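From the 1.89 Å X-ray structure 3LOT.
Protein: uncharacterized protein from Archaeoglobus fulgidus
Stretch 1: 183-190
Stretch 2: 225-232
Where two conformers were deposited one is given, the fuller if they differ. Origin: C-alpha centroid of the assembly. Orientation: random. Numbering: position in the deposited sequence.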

# COMPACT_ATOMS: atom_id res chain seq x y z
N ASN D 183 13.68 -9.46 -10.10
CA ASN D 183 14.52 -10.17 -11.07
C ASN D 183 14.38 -9.53 -12.48
O ASN D 183 15.39 -9.33 -13.19
CB ASN D 183 14.20 -11.67 -11.16
CG ASN D 183 14.48 -12.46 -9.86
OD1 ASN D 183 15.04 -11.93 -8.88
ND2 ASN D 183 14.04 -13.75 -9.85
N THR D 184 13.13 -9.24 -12.87
CA THR D 184 12.85 -8.61 -14.16
C THR D 184 13.56 -7.26 -14.35
O THR D 184 14.19 -7.01 -15.40
CB THR D 184 11.35 -8.52 -14.39
OG1 THR D 184 10.79 -9.85 -14.34
CG2 THR D 184 11.04 -7.80 -15.72
N ALA D 185 13.49 -6.41 -13.31
CA ALA D 185 14.19 -5.12 -13.31
C ALA D 185 15.68 -5.29 -13.52
O ALA D 185 16.29 -4.59 -14.31
CB ALA D 185 13.95 -4.35 -12.03
N PHE D 186 16.24 -6.26 -12.81
CA PHE D 186 17.67 -6.51 -12.89
C PHE D 186 18.08 -6.90 -14.30
O PHE D 186 19.05 -6.35 -14.82
CB PHE D 186 18.07 -7.57 -11.87
CG PHE D 186 19.48 -8.07 -12.02
CD1 PHE D 186 20.54 -7.37 -11.48
CD2 PHE D 186 19.73 -9.25 -12.67
CE1 PHE D 186 21.85 -7.86 -11.60
CE2 PHE D 186 21.02 -9.74 -12.77
CZ PHE D 186 22.08 -9.05 -12.24
N MSE D 187 17.37 -7.84 -14.91
CA MSE D 187 17.69 -8.31 -16.26
C MSE D 187 17.49 -7.23 -17.31
O MSE D 187 18.24 -7.14 -18.29
CB MSE D 187 16.83 -9.53 -16.63
CG MSE D 187 17.10 -10.83 -15.82
SE MSE D 187 18.92 -11.45 -16.01
CE MSE D 187 18.72 -12.10 -17.84
N PHE D 188 16.49 -6.38 -17.08
CA PHE D 188 16.26 -5.18 -17.91
C PHE D 188 17.42 -4.24 -17.76
O PHE D 188 18.02 -3.87 -18.75
CB PHE D 188 14.90 -4.55 -17.53
CG PHE D 188 14.65 -3.17 -18.10
CD1 PHE D 188 14.85 -2.89 -19.43
CD2 PHE D 188 14.10 -2.17 -17.29
CE1 PHE D 188 14.56 -1.63 -19.95
CE2 PHE D 188 13.82 -0.91 -17.81
CZ PHE D 188 14.05 -0.65 -19.15
N HIS D 189 17.79 -3.90 -16.53
CA HIS D 189 18.83 -2.90 -16.35
C HIS D 189 20.20 -3.43 -16.72
O HIS D 189 21.10 -2.67 -17.07
CB HIS D 189 18.81 -2.31 -14.94
CG HIS D 189 17.54 -1.57 -14.64
ND1 HIS D 189 16.93 -1.61 -13.40
CD2 HIS D 189 16.73 -0.84 -15.44
CE1 HIS D 189 15.81 -0.91 -13.45
NE2 HIS D 189 15.68 -0.42 -14.67
N GLU D 190 20.35 -4.74 -16.72
CA GLU D 190 21.58 -5.37 -17.16
C GLU D 190 21.69 -5.47 -18.68
O GLU D 190 22.71 -5.87 -19.21
CB GLU D 190 21.68 -6.76 -16.52
CG GLU D 190 22.01 -6.72 -15.05
CD GLU D 190 23.40 -6.23 -14.75
OE1 GLU D 190 24.36 -6.78 -15.34
OE2 GLU D 190 23.56 -5.32 -13.88
N ARG D 225 7.59 1.12 -10.17
CA ARG D 225 8.65 1.80 -9.47
C ARG D 225 10.05 1.29 -9.85
O ARG D 225 11.00 2.04 -9.79
CB ARG D 225 8.46 1.65 -7.98
CG ARG D 225 9.37 2.50 -7.15
CD ARG D 225 9.07 2.26 -5.67
NE ARG D 225 9.15 0.84 -5.31
CZ ARG D 225 10.29 0.20 -4.98
NH1 ARG D 225 11.48 0.84 -5.00
NH2 ARG D 225 10.26 -1.07 -4.66
N LEU D 226 10.17 0.01 -10.16
CA LEU D 226 11.48 -0.56 -10.61
C LEU D 226 11.76 -0.38 -12.08
O LEU D 226 12.90 -0.16 -12.45
CB LEU D 226 11.59 -2.04 -10.27
CG LEU D 226 11.41 -2.39 -8.80
CD1 LEU D 226 11.63 -3.91 -8.63
CD2 LEU D 226 12.42 -1.62 -7.91
N ILE D 227 10.72 -0.46 -12.91
CA ILE D 227 10.86 -0.58 -14.38
C ILE D 227 10.50 0.73 -15.05
O ILE D 227 11.24 1.21 -15.91
CB ILE D 227 10.03 -1.78 -14.92
CG1 ILE D 227 10.68 -3.09 -14.41
CG2 ILE D 227 9.88 -1.72 -16.44
CD1 ILE D 227 9.76 -4.31 -14.42
N GLY D 228 9.45 1.36 -14.54
CA GLY D 228 8.93 2.61 -15.02
C GLY D 228 7.71 2.34 -15.88
O GLY D 228 7.78 1.53 -16.80
N ARG D 229 6.64 3.06 -15.60
CA ARG D 229 5.37 2.89 -16.30
C ARG D 229 5.53 2.93 -17.83
O ARG D 229 4.92 2.14 -18.55
CB ARG D 229 4.42 4.01 -15.91
CG ARG D 229 3.94 3.99 -14.46
CD ARG D 229 3.21 5.31 -14.16
NE ARG D 229 2.31 5.25 -12.98
CZ ARG D 229 2.70 5.34 -11.69
NH1 ARG D 229 3.99 5.45 -11.36
NH2 ARG D 229 1.77 5.29 -10.71
N GLU D 230 6.37 3.85 -18.31
CA GLU D 230 6.51 4.07 -19.75
C GLU D 230 7.28 2.89 -20.39
O GLU D 230 7.25 2.75 -21.60
CB GLU D 230 7.16 5.45 -20.03
N ASN D 231 7.87 2.00 -19.57
CA ASN D 231 8.74 0.95 -20.09
C ASN D 231 8.11 -0.45 -20.16
O ASN D 231 8.76 -1.37 -20.61
CB ASN D 231 10.04 0.90 -19.28
CG ASN D 231 10.89 2.14 -19.45
OD1 ASN D 231 11.56 2.59 -18.51
ND2 ASN D 231 10.89 2.69 -20.63
N TYR D 232 6.84 -0.63 -19.75
CA TYR D 232 6.22 -1.97 -19.84
C TYR D 232 4.72 -1.92 -20.05
O TYR D 232 4.10 -0.90 -19.81
CB TYR D 232 6.55 -2.83 -18.62
CG TYR D 232 5.70 -2.54 -17.40
CD1 TYR D 232 5.89 -1.37 -16.64
CD2 TYR D 232 4.73 -3.42 -16.97
CE1 TYR D 232 5.13 -1.10 -15.53
CE2 TYR D 232 3.95 -3.16 -15.84
CZ TYR D 232 4.15 -2.00 -15.12
OH TYR D 232 3.38 -1.70 -14.02
O HOH W 1 13.84 1.64 -15.62

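A helix that must lie close to a neighbouring segment often does so by presenting a small residue at the point of nearest approach and larger side chains around it. Residues 183-190 and 225-232 of this Archaeoglobus fulgidus protein illustrate the principle on a modest scale, with 269 Å² buried between them. The first stretch is helical from its start, and its backbone bonds follow the i to i+4 pattern: the N of Met187, a residue present as selenomethionine, donates to Asn183 O at 3.0 Å, Phe188 N to Thr184 O at 2.9 Å, and His189 N to Ala185 O at 2.8 Å. The second stretch opens with the last part of another helix. Gly228 then leaves helical geometry with a positive phi, at backbone angles where a CB would be jammed against the carbonyl oxygen of Ile227. A short 3-10 segment follows, with Asn231 N donating to Gly228 O at 2.8 Å.

The backbones come closest at Ala185 and Ile227, whose CA atoms are 5.7 Å apart. The methyl group of Ala185 points toward the second stretch and fits against two larger residues: its CB lies 3.7 Å from Leu226 CB and 4.2 Å from Ile227 CG1. The small side chain of Ala185 sits at the nearest approach. Ile227 leaves its CA sideways, yet the end of its side chain comes nearer the helix, and its CD1 reaches to 3.9 Å from Thr184 CG2. These contacts are apolar, relying on van der Waals packing and the exclusion of water.

One turn further along the helix, Phe188 also points toward the second stretch. Phe188 CE2 lies 4.2 Å from Ile227 CG2, an apolar contact, and 3.8 Å from Ile227 O. The carbonyl oxygen sits at the ring edge, near the ring plane, where the slightly positive aromatic hydrogens offer a mildly favourable electrostatic environment.

No direct hydrogen bond joins the two stretches; the polar link is made through water. His189 starts sideways, but its imidazole comes nearer the second stretch, placing CE1 3.2 Å from Leu226 O, again at the ring edge. A water molecule lies 2.9 Å from His189 NE2 and donates a hydrogen bond to Ile227 O at 2.7 Å. The example thus combines an apolar contact in which Ile227 meets Thr184, Ala185 and Phe188 with a solvent-mediated bridge from an exposed histidine.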